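Local coordinates for NS3-like protein (Alongshan virus, PDB 6M40), which probably unwinds RNA at the expense of ATP or other nucleoside triphosphates, being the helicase part of a flavivirus-like NS3 protein, at residues D172-E177 with R310-D315; F198-T203 with F266-Q271; F107-S112 with K138-A143; R129-Q134 with L340-E345. One frame throughout, in Å; residues are numbered along the deposited sequence.

Contact 1 of 4, residues D172-E177 with R310-D315; sequences DRVYNE and RPANYD
V174 and Y175 run alongside R310 and P311 as parallel strand neighbours, and backbone bonds do the joining. R310 spans the residues flanking V174: its N donates a weak, long bond to R173 O (3.5 Å), while its O accepts from Y175 N at 3.3 Å. One step on, A312 N reaches Y175 O at 2.9 Å, just as this chain leaves the strand. V174 CA adds a CA-H...O contact to R310 O.

This is an edge of the mixed sheet of the second RecA-like domain: strand 170-175 pairs with 306-311, which in turn lies beside 264-276.

Side-chain packing splits between the two faces of the sheet. On the face of Y175 and P311, the tyrosine's CG sits between its own N and carbonyl carbon (chi1 65°), and its ring is met over one face by P311 CA. That CH-pi contact puts P311 CA 3.7 Å from the ring centroid of Y175, 16° off the normal. Y175 OH goes on to hydrogen-bond D267 O on strand 264-276, beyond 306-311.

On the face of V174 and R310, V174 CG2 lies above the guanidinium near its rim, 3.7 Å from R310 NH2. Charge plays a looser part: D172 OD1 stops 4.3 Å from R310 NH1, beyond a salt bridge, and pairs instead with R297.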
loop_
_atom_site.group_PDB
_atom_site.type_symbol
_atom_site.label_atom_id
_atom_site.label_comp_id
_atom_site.label_asym_id
_atom_site.label_seq_id
_atom_site.Cartn_x
_atom_site.Cartn_y
_atom_site.Cartn_z
ATOM N N ASP A 172 -23.815 -5.970 0.569
ATOM C CA ASP A 172 -23.550 -4.599 0.150
ATOM C C ASP A 172 -24.813 -3.770 0.321
ATOM O O ASP A 172 -25.854 -4.079 -0.269
ATOM C CB ASP A 172 -23.079 -4.558 -1.301
ATOM C CG ASP A 172 -21.737 -5.213 -1.482
ATOM O OD1 ASP A 172 -20.747 -4.683 -0.938
ATOM O OD2 ASP A 172 -21.680 -6.272 -2.138
ATOM N N ARG A 173 -24.713 -2.714 1.119
ATOM C CA ARG A 173 -25.817 -1.813 1.379
ATOM C C ARG A 173 -25.352 -0.394 1.097
ATOM O O ARG A 173 -24.189 -0.153 0.759
ATOM C CB ARG A 173 -26.329 -1.977 2.813
ATOM C CG ARG A 173 -26.884 -3.365 3.086
ATOM C CD ARG A 173 -27.373 -3.494 4.511
ATOM N NE ARG A 173 -27.848 -4.839 4.814
ATOM C CZ ARG A 173 -28.330 -5.209 5.995
ATOM N NH1 ARG A 173 -28.403 -4.332 6.987
ATOM N NH2 ARG A 173 -28.738 -6.457 6.187
ATOM N N VAL A 174 -26.274 0.552 1.235
ATOM C CA VAL A 174 -26.048 1.920 0.797
ATOM C C VAL A 174 -26.737 2.866 1.766
ATOM O O VAL A 174 -27.960 2.795 1.942
ATOM C CB VAL A 174 -26.566 2.152 -0.632
ATOM C CG1 VAL A 174 -26.636 3.621 -0.921
ATOM C CG2 VAL A 174 -25.671 1.449 -1.644
ATOM N N TYR A 175 -25.962 3.754 2.379
ATOM C CA TYR A 175 -26.485 4.821 3.217
ATOM C C TYR A 175 -26.486 6.121 2.426
ATOM O O TYR A 175 -25.531 6.424 1.707
ATOM C CB TYR A 175 -25.649 4.969 4.489
ATOM C CG TYR A 175 -24.222 5.414 4.252
ATOM C CD1 TYR A 175 -23.905 6.762 4.165
ATOM C CD2 TYR A 175 -23.193 4.491 4.126
ATOM C CE1 TYR A 175 -22.617 7.176 3.950
ATOM C CE2 TYR A 175 -21.892 4.901 3.913
ATOM C CZ TYR A 175 -21.606 6.246 3.823
ATOM O OH TYR A 175 -20.312 6.679 3.608
ATOM N N ASN A 176 -27.570 6.884 2.558
ATOM C CA ASN A 176 -27.722 8.146 1.853
ATOM C C ASN A 176 -27.569 9.357 2.756
ATOM O O ASN A 176 -27.553 10.487 2.256
ATOM C CB ASN A 176 -29.105 8.211 1.185
ATOM C CG ASN A 176 -29.228 7.279 -0.008
ATOM O OD1 ASN A 176 -28.997 7.678 -1.150
ATOM N ND2 ASN A 176 -29.608 6.034 0.252
ATOM N N GLU A 177 -27.458 9.152 4.065
ATOM C CA GLU A 177 -27.707 10.204 5.043
ATOM C C GLU A 177 -26.477 10.582 5.854
ATOM O O GLU A 177 -26.592 11.381 6.791
ATOM C CB GLU A 177 -28.831 9.753 5.984
ATOM C CG GLU A 177 -30.138 9.409 5.273
ATOM C CD GLU A 177 -30.979 8.380 6.022
ATOM O OE1 GLU A 177 -30.412 7.399 6.549
ATOM O OE2 GLU A 177 -32.214 8.548 6.071
ATOM N N ARG A 310 -21.335 1.537 1.840
ATOM C CA ARG A 310 -20.791 2.629 1.046
ATOM C C ARG A 310 -21.862 3.698 0.843
ATOM O O ARG A 310 -23.057 3.388 0.860
ATOM C CB ARG A 310 -20.313 2.136 -0.324
ATOM C CG ARG A 310 -21.442 1.970 -1.330
ATOM C CD ARG A 310 -20.961 1.410 -2.656
ATOM N NE ARG A 310 -22.089 1.027 -3.500
ATOM C CZ ARG A 310 -22.721 -0.140 -3.413
ATOM N NH1 ARG A 310 -22.338 -1.039 -2.517
ATOM N NH2 ARG A 310 -23.740 -0.404 -4.217
ATOM N N PRO A 311 -21.485 4.958 0.629
ATOM C CA PRO A 311 -22.509 5.985 0.398
ATOM C C PRO A 311 -23.149 5.839 -0.973
ATOM O O PRO A 311 -22.487 5.503 -1.957
ATOM C CB PRO A 311 -21.739 7.303 0.524
ATOM C CG PRO A 311 -20.321 6.955 0.247
ATOM C CD PRO A 311 -20.126 5.530 0.693
ATOM N N ALA A 312 -24.463 6.083 -1.019
ATOM C CA ALA A 312 -25.194 6.035 -2.281
ATOM C C ALA A 312 -24.469 6.831 -3.354
ATOM O O ALA A 312 -24.238 6.342 -4.466
ATOM C CB ALA A 312 -26.614 6.575 -2.089
ATOM N N ASN A 313 -24.098 8.067 -3.026
ATOM C CA ASN A 313 -23.406 8.953 -3.955
ATOM C C ASN A 313 -21.917 8.595 -3.966
ATOM O O ASN A 313 -21.050 9.351 -3.528
ATOM C CB ASN A 313 -23.639 10.411 -3.567
ATOM C CG ASN A 313 -25.059 10.880 -3.845
ATOM O OD1 ASN A 313 -25.912 10.105 -4.273
ATOM N ND2 ASN A 313 -25.315 12.158 -3.598
ATOM N N TYR A 314 -21.628 7.390 -4.459
ATOM C CA TYR A 314 -20.255 6.982 -4.750
ATOM C C TYR A 314 -20.202 6.175 -6.039
ATOM O O TYR A 314 -20.839 5.121 -6.149
ATOM C CB TYR A 314 -19.638 6.149 -3.633
ATOM C CG TYR A 314 -18.265 5.622 -4.010
ATOM C CD1 TYR A 314 -17.210 6.492 -4.269
ATOM C CD2 TYR A 314 -18.030 4.262 -4.131
ATOM C CE1 TYR A 314 -15.960 6.018 -4.627
ATOM C CE2 TYR A 314 -16.778 3.778 -4.489
ATOM C CZ TYR A 314 -15.749 4.658 -4.737
ATOM O OH TYR A 314 -14.515 4.168 -5.096
ATOM N N ASP A 315 -19.382 6.653 -6.971
ATOM C CA ASP A 315 -19.281 6.136 -8.329
ATOM C C ASP A 315 -18.164 5.100 -8.406
ATOM O O ASP A 315 -17.047 5.396 -8.825
ATOM C CB ASP A 315 -19.014 7.295 -9.291
ATOM C CG ASP A 315 -17.800 8.149 -8.880
ATOM O OD1 ASP A 315 -17.300 8.003 -7.748
ATOM O OD2 ASP A 315 -17.343 8.964 -9.699
#

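Contact 2 of 4, residues F198-T203 with F266-Q271; sequences FVPGLT and FDTCQQ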
loop_
_atom_site.group_PDB
_atom_site.type_symbol
_atom_site.label_atom_id
_atom_site.label_comp_id
_atom_site.label_asym_id
_atom_site.label_seq_id
_atom_site.Cartn_x
_atom_site.Cartn_y
_atom_site.Cartn_z
ATOM N N PHE A 198 -13.671 3.572 7.686
ATOM C CA PHE A 198 -12.531 4.009 6.885
ATOM C C PHE A 198 -12.736 5.468 6.495
ATOM O O PHE A 198 -13.605 5.790 5.677
ATOM C CB PHE A 198 -12.358 3.112 5.664
ATOM C CG PHE A 198 -11.504 1.903 5.929
ATOM C CD1 PHE A 198 -10.133 2.041 6.091
ATOM C CD2 PHE A 198 -12.060 0.633 6.018
ATOM C CE1 PHE A 198 -9.333 0.940 6.339
ATOM C CE2 PHE A 198 -11.258 -0.467 6.264
ATOM C CZ PHE A 198 -9.900 -0.311 6.423
ATOM N N VAL A 199 -11.911 6.336 7.074
ATOM C CA VAL A 199 -12.053 7.789 7.000
ATOM C C VAL A 199 -10.863 8.374 6.244
ATOM O O VAL A 199 -9.737 7.884 6.401
ATOM C CB VAL A 199 -12.179 8.371 8.420
ATOM C CG1 VAL A 199 -11.691 9.807 8.471
ATOM C CG2 VAL A 199 -13.617 8.259 8.902
ATOM N N PRO A 200 -11.052 9.418 5.405
ATOM C CA PRO A 200 -9.943 9.908 4.571
ATOM C C PRO A 200 -8.748 10.436 5.353
ATOM O O PRO A 200 -7.641 9.916 5.201
ATOM C CB PRO A 200 -10.595 11.030 3.744
ATOM C CG PRO A 200 -11.860 11.395 4.470
ATOM C CD PRO A 200 -12.315 10.110 5.100
ATOM N N GLY A 201 -8.939 11.471 6.163
ATOM C CA GLY A 201 -7.832 12.039 6.904
ATOM C C GLY A 201 -8.015 11.985 8.403
ATOM O O GLY A 201 -9.128 11.788 8.898
ATOM N N LEU A 202 -6.917 12.165 9.138
ATOM C CA LEU A 202 -6.990 12.275 10.592
ATOM C C LEU A 202 -7.831 13.475 11.027
ATOM O O LEU A 202 -8.396 13.459 12.127
ATOM C CB LEU A 202 -5.563 12.368 11.153
ATOM C CG LEU A 202 -5.274 12.442 12.654
ATOM C CD1 LEU A 202 -5.357 13.873 13.152
ATOM C CD2 LEU A 202 -6.222 11.540 13.409
ATOM N N THR A 203 -7.946 14.503 10.187
ATOM C CA THR A 203 -8.655 15.729 10.531
ATOM C C THR A 203 -9.694 16.061 9.466
ATOM O O THR A 203 -9.658 15.538 8.350
ATOM C CB THR A 203 -7.691 16.916 10.675
ATOM O OG1 THR A 203 -6.955 17.080 9.457
ATOM C CG2 THR A 203 -6.720 16.704 11.828
ATOM N N PHE A 266 -17.762 0.415 7.434
ATOM C CA PHE A 266 -18.407 1.611 6.899
ATOM C C PHE A 266 -17.387 2.416 6.105
ATOM O O PHE A 266 -16.354 2.824 6.648
ATOM C CB PHE A 266 -19.011 2.454 8.021
ATOM C CG PHE A 266 -20.202 1.820 8.660
ATOM C CD1 PHE A 266 -20.045 0.881 9.662
ATOM C CD2 PHE A 266 -21.482 2.142 8.240
ATOM C CE1 PHE A 266 -21.143 0.282 10.246
ATOM C CE2 PHE A 266 -22.580 1.550 8.821
ATOM C CZ PHE A 266 -22.409 0.618 9.826
ATOM N N ASP A 267 -17.670 2.639 4.823
ATOM C CA ASP A 267 -16.718 3.243 3.898
ATOM C C ASP A 267 -17.152 4.666 3.578
ATOM O O ASP A 267 -18.210 4.884 2.982
ATOM C CB ASP A 267 -16.602 2.416 2.618
ATOM C CG ASP A 267 -15.241 2.557 1.940
ATOM O OD1 ASP A 267 -14.552 3.587 2.132
ATOM O OD2 ASP A 267 -14.853 1.625 1.200
ATOM N N THR A 268 -16.333 5.632 3.988
ATOM C CA THR A 268 -16.450 6.981 3.444
ATOM C C THR A 268 -16.344 6.964 1.929
ATOM O O THR A 268 -17.008 7.744 1.238
ATOM C CB THR A 268 -15.346 7.872 4.003
ATOM O OG1 THR A 268 -15.187 7.643 5.406
ATOM C CG2 THR A 268 -15.665 9.334 3.760
ATOM N N CYS A 269 -15.503 6.074 1.398
ATOM C CA CYS A 269 -15.162 6.041 -0.021
ATOM C C CYS A 269 -14.424 7.322 -0.423
ATOM O O CYS A 269 -14.687 7.926 -1.466
ATOM C CB CYS A 269 -16.409 5.798 -0.870
ATOM S SG CYS A 269 -16.941 4.075 -0.805
ATOM N N GLN A 270 -13.455 7.707 0.412
ATOM C CA GLN A 270 -12.702 8.942 0.242
ATOM C C GLN A 270 -11.318 8.785 0.873
ATOM O O GLN A 270 -11.176 8.132 1.913
ATOM C CB GLN A 270 -13.432 10.141 0.875
ATOM C CG GLN A 270 -14.801 10.447 0.274
ATOM C CD GLN A 270 -15.368 11.781 0.738
ATOM O OE1 GLN A 270 -15.093 12.237 1.849
ATOM N NE2 GLN A 270 -16.155 12.418 -0.118
ATOM N N GLN A 271 -10.309 9.406 0.256
ATOM C CA GLN A 271 -8.938 9.306 0.738
ATOM C C GLN A 271 -8.245 10.661 0.678
ATOM O O GLN A 271 -8.664 11.561 -0.048
ATOM C CB GLN A 271 -8.135 8.287 -0.074
ATOM C CG GLN A 271 -6.786 7.923 0.539
ATOM C CD GLN A 271 -6.214 6.672 -0.084
ATOM O OE1 GLN A 271 -6.937 5.889 -0.708
ATOM N NE2 GLN A 271 -4.914 6.469 0.084
#
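T268 and F198 make the tight end of this contact, deep in the second RecA-like domain. Both the N and the OG1 of T268 donate to the same carbonyl, F198 O. T268 N lies 3.2 Å from F198 O, in the carbonyl plane. The T268 OG1 to F198 O bond is modelled very short, and at this resolution its exact length is doubtful. The chi1 of T268 (-43°) puts OG1 beside its own backbone N, which lets the two donors face one oxygen. Just upstream, F198 N bonds F266 O at 3.0 Å. D267 then closes an Asx turn, its OD1 accepting from C269 N at 2.8 Å from above the carboxylate plane, while D267 OD2 is held by Y308.

Here the parallel strands 194-198 and 264-276 stop running together. The FVPG sequence that follows strand 194-198 resembles the FVPS of flavivirus NS3, usually assigned to helicase motif IV.

Past this point P200 carries most of the contact, and the packing is looser. P200 CD meets T268 CG2 at 3.7 Å, the two side chains crossing at about a right angle. On the more open side, P200 and Q270 lie side by side and point the same way, but P200 CG and Q270 CB come no nearer than 4.1 Å, and both glutamines, Q270 and Q271, are partly exposed. P200 CB instead rests 3.5 Å from Q270 O, a carbonyl hydrogen-bonded by R296.

Contact 3 of 4, residues F107-S112 with K138-A143; sequences FAKDVS and KEKSKA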
loop_
_atom_site.group_PDB
_atom_site.type_symbol
_atom_site.label_atom_id
_atom_site.label_comp_id
_atom_site.label_asym_id
_atom_site.label_seq_id
_atom_site.Cartn_x
_atom_site.Cartn_y
_atom_site.Cartn_z
ATOM N N PHE A 107 21.394 -9.039 -10.680
ATOM C CA PHE A 107 22.321 -9.654 -11.625
ATOM C C PHE A 107 22.282 -11.169 -11.561
ATOM O O PHE A 107 22.834 -11.823 -12.447
ATOM C CB PHE A 107 23.768 -9.198 -11.388
ATOM C CG PHE A 107 23.961 -7.729 -11.554
ATOM C CD1 PHE A 107 24.105 -7.171 -12.813
ATOM C CD2 PHE A 107 23.961 -6.902 -10.453
ATOM C CE1 PHE A 107 24.260 -5.816 -12.965
ATOM C CE2 PHE A 107 24.117 -5.543 -10.599
ATOM C CZ PHE A 107 24.265 -5.000 -11.856
ATOM N N ALA A 108 21.673 -11.738 -10.532
ATOM C CA ALA A 108 21.556 -13.183 -10.437
ATOM C C ALA A 108 20.511 -13.682 -11.432
ATOM O O ALA A 108 19.659 -12.932 -11.908
ATOM C CB ALA A 108 21.191 -13.598 -9.014
ATOM N N LYS A 109 20.603 -14.967 -11.762
ATOM C CA LYS A 109 19.677 -15.600 -12.691
ATOM C C LYS A 109 18.925 -16.764 -12.057
ATOM O O LYS A 109 18.178 -17.459 -12.758
ATOM C CB LYS A 109 20.420 -16.091 -13.938
ATOM C CG LYS A 109 20.589 -15.038 -15.026
ATOM C CD LYS A 109 21.949 -14.360 -14.958
ATOM C CE LYS A 109 22.956 -15.031 -15.875
ATOM N NZ LYS A 109 24.356 -14.685 -15.483
ATOM N N ASP A 110 19.087 -16.975 -10.746
ATOM C CA ASP A 110 18.582 -18.158 -10.061
ATOM C C ASP A 110 17.712 -17.782 -8.871
ATOM O O ASP A 110 17.601 -18.546 -7.910
ATOM C CB ASP A 110 19.740 -19.051 -9.604
ATOM C CG ASP A 110 20.660 -18.367 -8.594
ATOM O OD1 ASP A 110 20.811 -17.129 -8.637
ATOM O OD2 ASP A 110 21.248 -19.074 -7.751
ATOM N N VAL A 111 17.089 -16.608 -8.917
ATOM C CA VAL A 111 16.252 -16.118 -7.828
ATOM C C VAL A 111 14.870 -15.821 -8.387
ATOM O O VAL A 111 14.713 -14.936 -9.241
ATOM C CB VAL A 111 16.836 -14.866 -7.156
ATOM C CG1 VAL A 111 15.962 -14.459 -5.985
ATOM C CG2 VAL A 111 18.262 -15.113 -6.701
ATOM N N SER A 112 13.871 -16.534 -7.879
ATOM C CA SER A 112 12.475 -16.304 -8.221
ATOM C C SER A 112 11.797 -15.546 -7.085
ATOM O O SER A 112 12.217 -15.612 -5.926
ATOM C CB SER A 112 11.760 -17.627 -8.502
ATOM O OG SER A 112 12.184 -18.154 -9.742
ATOM N N LYS A 138 14.737 -11.476 -17.998
ATOM C CA LYS A 138 16.099 -11.274 -18.472
ATOM C C LYS A 138 16.551 -12.361 -19.437
ATOM O O LYS A 138 16.024 -13.476 -19.431
ATOM C CB LYS A 138 17.008 -11.221 -17.246
ATOM C CG LYS A 138 18.443 -10.862 -17.476
ATOM C CD LYS A 138 19.274 -11.314 -16.286
ATOM C CE LYS A 138 18.679 -10.858 -14.950
ATOM N NZ LYS A 138 19.555 -11.223 -13.804
ATOM N N GLU A 139 17.520 -12.032 -20.283
ATOM C CA GLU A 139 18.112 -13.027 -21.165
ATOM C C GLU A 139 18.930 -14.024 -20.351
ATOM O O GLU A 139 19.715 -13.645 -19.474
ATOM C CB GLU A 139 18.992 -12.359 -22.219
ATOM C CG GLU A 139 18.310 -11.219 -22.966
ATOM C CD GLU A 139 18.600 -9.859 -22.359
ATOM O OE1 GLU A 139 19.785 -9.549 -22.128
ATOM O OE2 GLU A 139 17.644 -9.097 -22.117
ATOM N N LYS A 140 18.745 -15.305 -20.658
ATOM C CA LYS A 140 19.355 -16.422 -19.948
ATOM C C LYS A 140 18.783 -16.601 -18.546
ATOM O O LYS A 140 19.426 -17.207 -17.684
ATOM C CB LYS A 140 20.883 -16.295 -19.834
ATOM C CG LYS A 140 21.607 -15.488 -20.906
ATOM C CD LYS A 140 22.542 -14.490 -20.216
ATOM C CE LYS A 140 23.555 -13.839 -21.144
ATOM N NZ LYS A 140 24.371 -12.817 -20.412
ATOM N N SER A 141 17.594 -16.068 -18.287
ATOM C CA SER A 141 17.004 -16.193 -16.963
ATOM C C SER A 141 16.580 -17.627 -16.685
ATOM O O SER A 141 16.116 -18.341 -17.579
ATOM C CB SER A 141 15.785 -15.293 -16.812
ATOM O OG SER A 141 14.986 -15.769 -15.742
ATOM N N LYS A 142 16.715 -18.036 -15.432
ATOM C CA LYS A 142 16.230 -19.325 -14.949
ATOM C C LYS A 142 15.461 -19.132 -13.650
ATOM O O LYS A 142 15.705 -19.782 -12.631
ATOM C CB LYS A 142 17.389 -20.304 -14.793
ATOM C CG LYS A 142 17.811 -20.919 -16.121
ATOM C CD LYS A 142 19.246 -21.406 -16.108
ATOM C CE LYS A 142 19.896 -21.236 -17.474
ATOM N NZ LYS A 142 21.367 -21.047 -17.358
ATOM N N ALA A 143 14.502 -18.211 -13.691
ATOM C CA ALA A 143 13.659 -17.898 -12.547
ATOM C C ALA A 143 12.368 -17.282 -13.066
ATOM O O ALA A 143 12.297 -16.814 -14.203
ATOM C CB ALA A 143 14.368 -16.951 -11.574
#
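K138 and K109 cross at about a right angle where the start of a beta-alpha-beta crossover in the first RecA-like domain meets its helix-to-strand loop. Strand 111-116 begins in one segment; the other is the loop leading from helix 123-136 back to the neighbouring parallel strand 145-149, and it opens with a type II turn from K138 to S141.

K138 starts toward the facing segment, with CG anti to its backbone N (chi1 -173°), and its chain bends at chi3. Its ammonium ends 2.6 Å from A108 O, with NZ above the carbonyl plane, 43° out of it. The same NZ also bonds L106 O and T135 OG1, so several oxygens grip this lysine end.

K109 lies across it. Its chain is bent at chi2 and chi3, CG passing 3.6 Å from K140 O and 4.1 Å from K138 NZ, and its own ammonium stays 6.2 Å from K138 NZ. That separation would ease any repulsion between two like charges.

The backbones join once, where K142 N donates to K109 O at 3.1 Å. S141 follows the turn with an ST turn, its OG accepting from A143 N and bonding V136 O as well. A143 points its methyl at the start of the strand, where CB lies against V111 O and against S112 OG, the hydroxyl oxygen that is hydrogen-bonded to A144 N.

Contact 4 of 4, residues R129-Q134 with L340-E345; sequences RALIHQ and LDLPEE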
loop_
_atom_site.group_PDB
_atom_site.type_symbol
_atom_site.label_atom_id
_atom_site.label_comp_id
_atom_site.label_asym_id
_atom_site.label_seq_id
_atom_site.Cartn_x
_atom_site.Cartn_y
_atom_site.Cartn_z
ATOM N N ARG A 129 8.163 -3.930 -8.544
ATOM C CA ARG A 129 7.493 -4.737 -9.564
ATOM C C ARG A 129 8.249 -4.682 -10.886
ATOM O O ARG A 129 8.439 -5.707 -11.550
ATOM C CB ARG A 129 6.047 -4.263 -9.754
ATOM C CG ARG A 129 5.057 -5.388 -10.121
ATOM C CD ARG A 129 3.764 -4.903 -10.808
ATOM N NE ARG A 129 2.945 -4.044 -9.957
ATOM C CZ ARG A 129 2.661 -2.768 -10.216
ATOM N NH1 ARG A 129 3.110 -2.186 -11.320
ATOM N NH2 ARG A 129 1.916 -2.073 -9.367
ATOM N N ALA A 130 8.710 -3.484 -11.268
ATOM C CA ALA A 130 9.452 -3.312 -12.515
ATOM C C ALA A 130 10.787 -4.041 -12.489
ATOM O O ALA A 130 11.211 -4.607 -13.503
ATOM C CB ALA A 130 9.676 -1.825 -12.779
ATOM N N LEU A 131 11.483 -4.009 -11.351
ATOM C CA LEU A 131 12.799 -4.633 -11.273
ATOM C C LEU A 131 12.693 -6.150 -11.245
ATOM O O LEU A 131 13.516 -6.843 -11.855
ATOM C CB LEU A 131 13.543 -4.113 -10.042
ATOM C CG LEU A 131 14.001 -2.654 -10.153
ATOM C CD1 LEU A 131 14.414 -2.090 -8.807
ATOM C CD2 LEU A 131 15.154 -2.519 -11.154
ATOM N N ILE A 132 11.695 -6.687 -10.544
ATOM C CA ILE A 132 11.464 -8.128 -10.597
ATOM C C ILE A 132 11.090 -8.546 -12.013
ATOM O O ILE A 132 11.526 -9.593 -12.502
ATOM C CB ILE A 132 10.381 -8.545 -9.584
ATOM C CG1 ILE A 132 10.752 -8.080 -8.171
ATOM C CG2 ILE A 132 10.205 -10.057 -9.614
ATOM C CD1 ILE A 132 12.059 -8.615 -7.673
ATOM N N HIS A 133 10.260 -7.743 -12.688
ATOM C CA HIS A 133 9.916 -8.039 -14.077
ATOM C C HIS A 133 11.161 -8.053 -14.961
ATOM O O HIS A 133 11.283 -8.887 -15.867
ATOM C CB HIS A 133 8.912 -7.013 -14.612
ATOM C CG HIS A 133 7.544 -7.110 -14.011
ATOM N ND1 HIS A 133 6.559 -6.178 -14.265
ATOM C CD2 HIS A 133 6.997 -8.020 -13.169
ATOM C CE1 HIS A 133 5.462 -6.511 -13.604
ATOM N NE2 HIS A 133 5.703 -7.623 -12.931
ATOM N N GLN A 134 12.097 -7.128 -14.719
ATOM C CA GLN A 134 13.295 -7.036 -15.555
ATOM C C GLN A 134 14.227 -8.220 -15.318
ATOM O O GLN A 134 14.730 -8.821 -16.272
ATOM C CB GLN A 134 14.027 -5.711 -15.286
ATOM C CG GLN A 134 15.305 -5.472 -16.110
ATOM C CD GLN A 134 16.200 -4.371 -15.541
ATOM O OE1 GLN A 134 16.520 -4.376 -14.354
ATOM N NE2 GLN A 134 16.605 -3.427 -16.389
ATOM N N LEU A 340 16.172 4.717 -13.749
ATOM C CA LEU A 340 16.593 3.349 -14.001
ATOM C C LEU A 340 16.239 2.869 -15.401
ATOM O O LEU A 340 16.500 1.704 -15.718
ATOM C CB LEU A 340 15.959 2.410 -12.977
ATOM C CG LEU A 340 16.052 2.777 -11.495
ATOM C CD1 LEU A 340 14.915 2.111 -10.755
ATOM C CD2 LEU A 340 17.379 2.368 -10.884
ATOM N N ASP A 341 15.640 3.723 -16.237
ATOM C CA ASP A 341 15.339 3.376 -17.625
ATOM C C ASP A 341 14.524 2.090 -17.697
ATOM O O ASP A 341 14.844 1.148 -18.432
ATOM C CB ASP A 341 16.625 3.270 -18.446
ATOM C CG ASP A 341 17.045 4.610 -19.051
ATOM O OD1 ASP A 341 16.371 5.088 -19.997
ATOM O OD2 ASP A 341 18.039 5.191 -18.563
ATOM N N LEU A 342 13.458 2.062 -16.906
ATOM C CA LEU A 342 12.450 1.017 -16.849
ATOM C C LEU A 342 11.148 1.512 -17.466
ATOM O O LEU A 342 10.932 2.721 -17.592
ATOM C CB LEU A 342 12.188 0.591 -15.395
ATOM C CG LEU A 342 13.335 -0.087 -14.635
ATOM C CD1 LEU A 342 12.960 -0.413 -13.189
ATOM C CD2 LEU A 342 13.748 -1.349 -15.375
ATOM N N PRO A 343 10.258 0.604 -17.875
ATOM C CA PRO A 343 8.928 1.028 -18.339
ATOM C C PRO A 343 8.171 1.789 -17.262
ATOM O O PRO A 343 8.233 1.458 -16.078
ATOM C CB PRO A 343 8.232 -0.291 -18.683
ATOM C CG PRO A 343 9.342 -1.237 -18.986
ATOM C CD PRO A 343 10.513 -0.824 -18.129
ATOM N N GLU A 344 7.422 2.798 -17.690
ATOM C CA GLU A 344 6.757 3.719 -16.784
ATOM C C GLU A 344 5.262 3.410 -16.697
ATOM O O GLU A 344 4.730 2.521 -17.369
ATOM C CB GLU A 344 7.035 5.155 -17.232
ATOM C CG GLU A 344 8.530 5.478 -17.156
ATOM C CD GLU A 344 8.924 6.797 -17.790
ATOM O OE1 GLU A 344 8.048 7.653 -18.037
ATOM O OE2 GLU A 344 10.133 6.974 -18.045
ATOM N N GLU A 345 4.586 4.143 -15.830
ATOM C CA GLU A 345 3.205 3.885 -15.489
ATOM C C GLU A 345 2.292 4.947 -16.085
ATOM O O GLU A 345 2.666 6.126 -16.136
ATOM C CB GLU A 345 3.001 3.868 -13.967
ATOM C CG GLU A 345 3.884 2.895 -13.213
ATOM C CD GLU A 345 3.182 1.591 -12.914
ATOM O OE1 GLU A 345 3.799 0.525 -13.102
ATOM O OE2 GLU A 345 2.012 1.629 -12.483
#
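L342, on the loop leaving helix 328-339 of the C-terminal helical domain, packs against A130, L131 and Q134 of helix 123-136 in the first RecA-like domain. Its two methyls share the work. CD1 settles among the apolar side chains, 3.6 Å from A130 CB and 3.7 Å from L131 CD2, while CD2 goes to the amide end of Q134 and lies 3.7 Å from its NE2. The leucine crosses both L131 and Q134 at about a right angle. Q134 reaches that far because its CG is anti to the backbone N (chi1 -179°) and the chain stays extended beyond it.

The loop gets its direction from a Schellman motif: D341, with positive phi, ends the helix and delivers L342 to this surface. L337, a turn back on helix 328-339, touches both A130 and L342 and so extends the apolar patch.

At the other end the contact turns polar. R129 and E345 form a salt bridge, NH1 to OE1 at 3.3 Å, whose hydrogen bond is weak and bent (134°). OE1 lies at the edge of the guanidinium, near its plane, although the carboxylate itself is turned 41° from it. R129 NH2 bonds T118 O within the DETH sequence, which matches helicase motif II, while E345 N is held by N334 OD1.

Overall arrangement
The four contacts fall into two pairs on opposite sides of the chain's centre. Contacts 1 and 2 share the sheet of the second RecA-like domain, their centres 14 Å apart, and touch where P311 CG lies 3.5 Å from T268 O. Contacts 3 and 4, centres 15 Å apart, are linked through helix 123-136 of the first RecA-like domain, which contact 4 joins to the C-terminal helical domain. Between the pairs nothing touches: contacts 2 and 4 have centres 32 Å apart, contacts 1 and 3 48 Å. R296 beside contact 2 matches motif VI (QRRGRIGR), T118 beside contact 4 motif II; in relatives both motifs face the ATP cleft, so these contacts probably adjoin it from opposite domains.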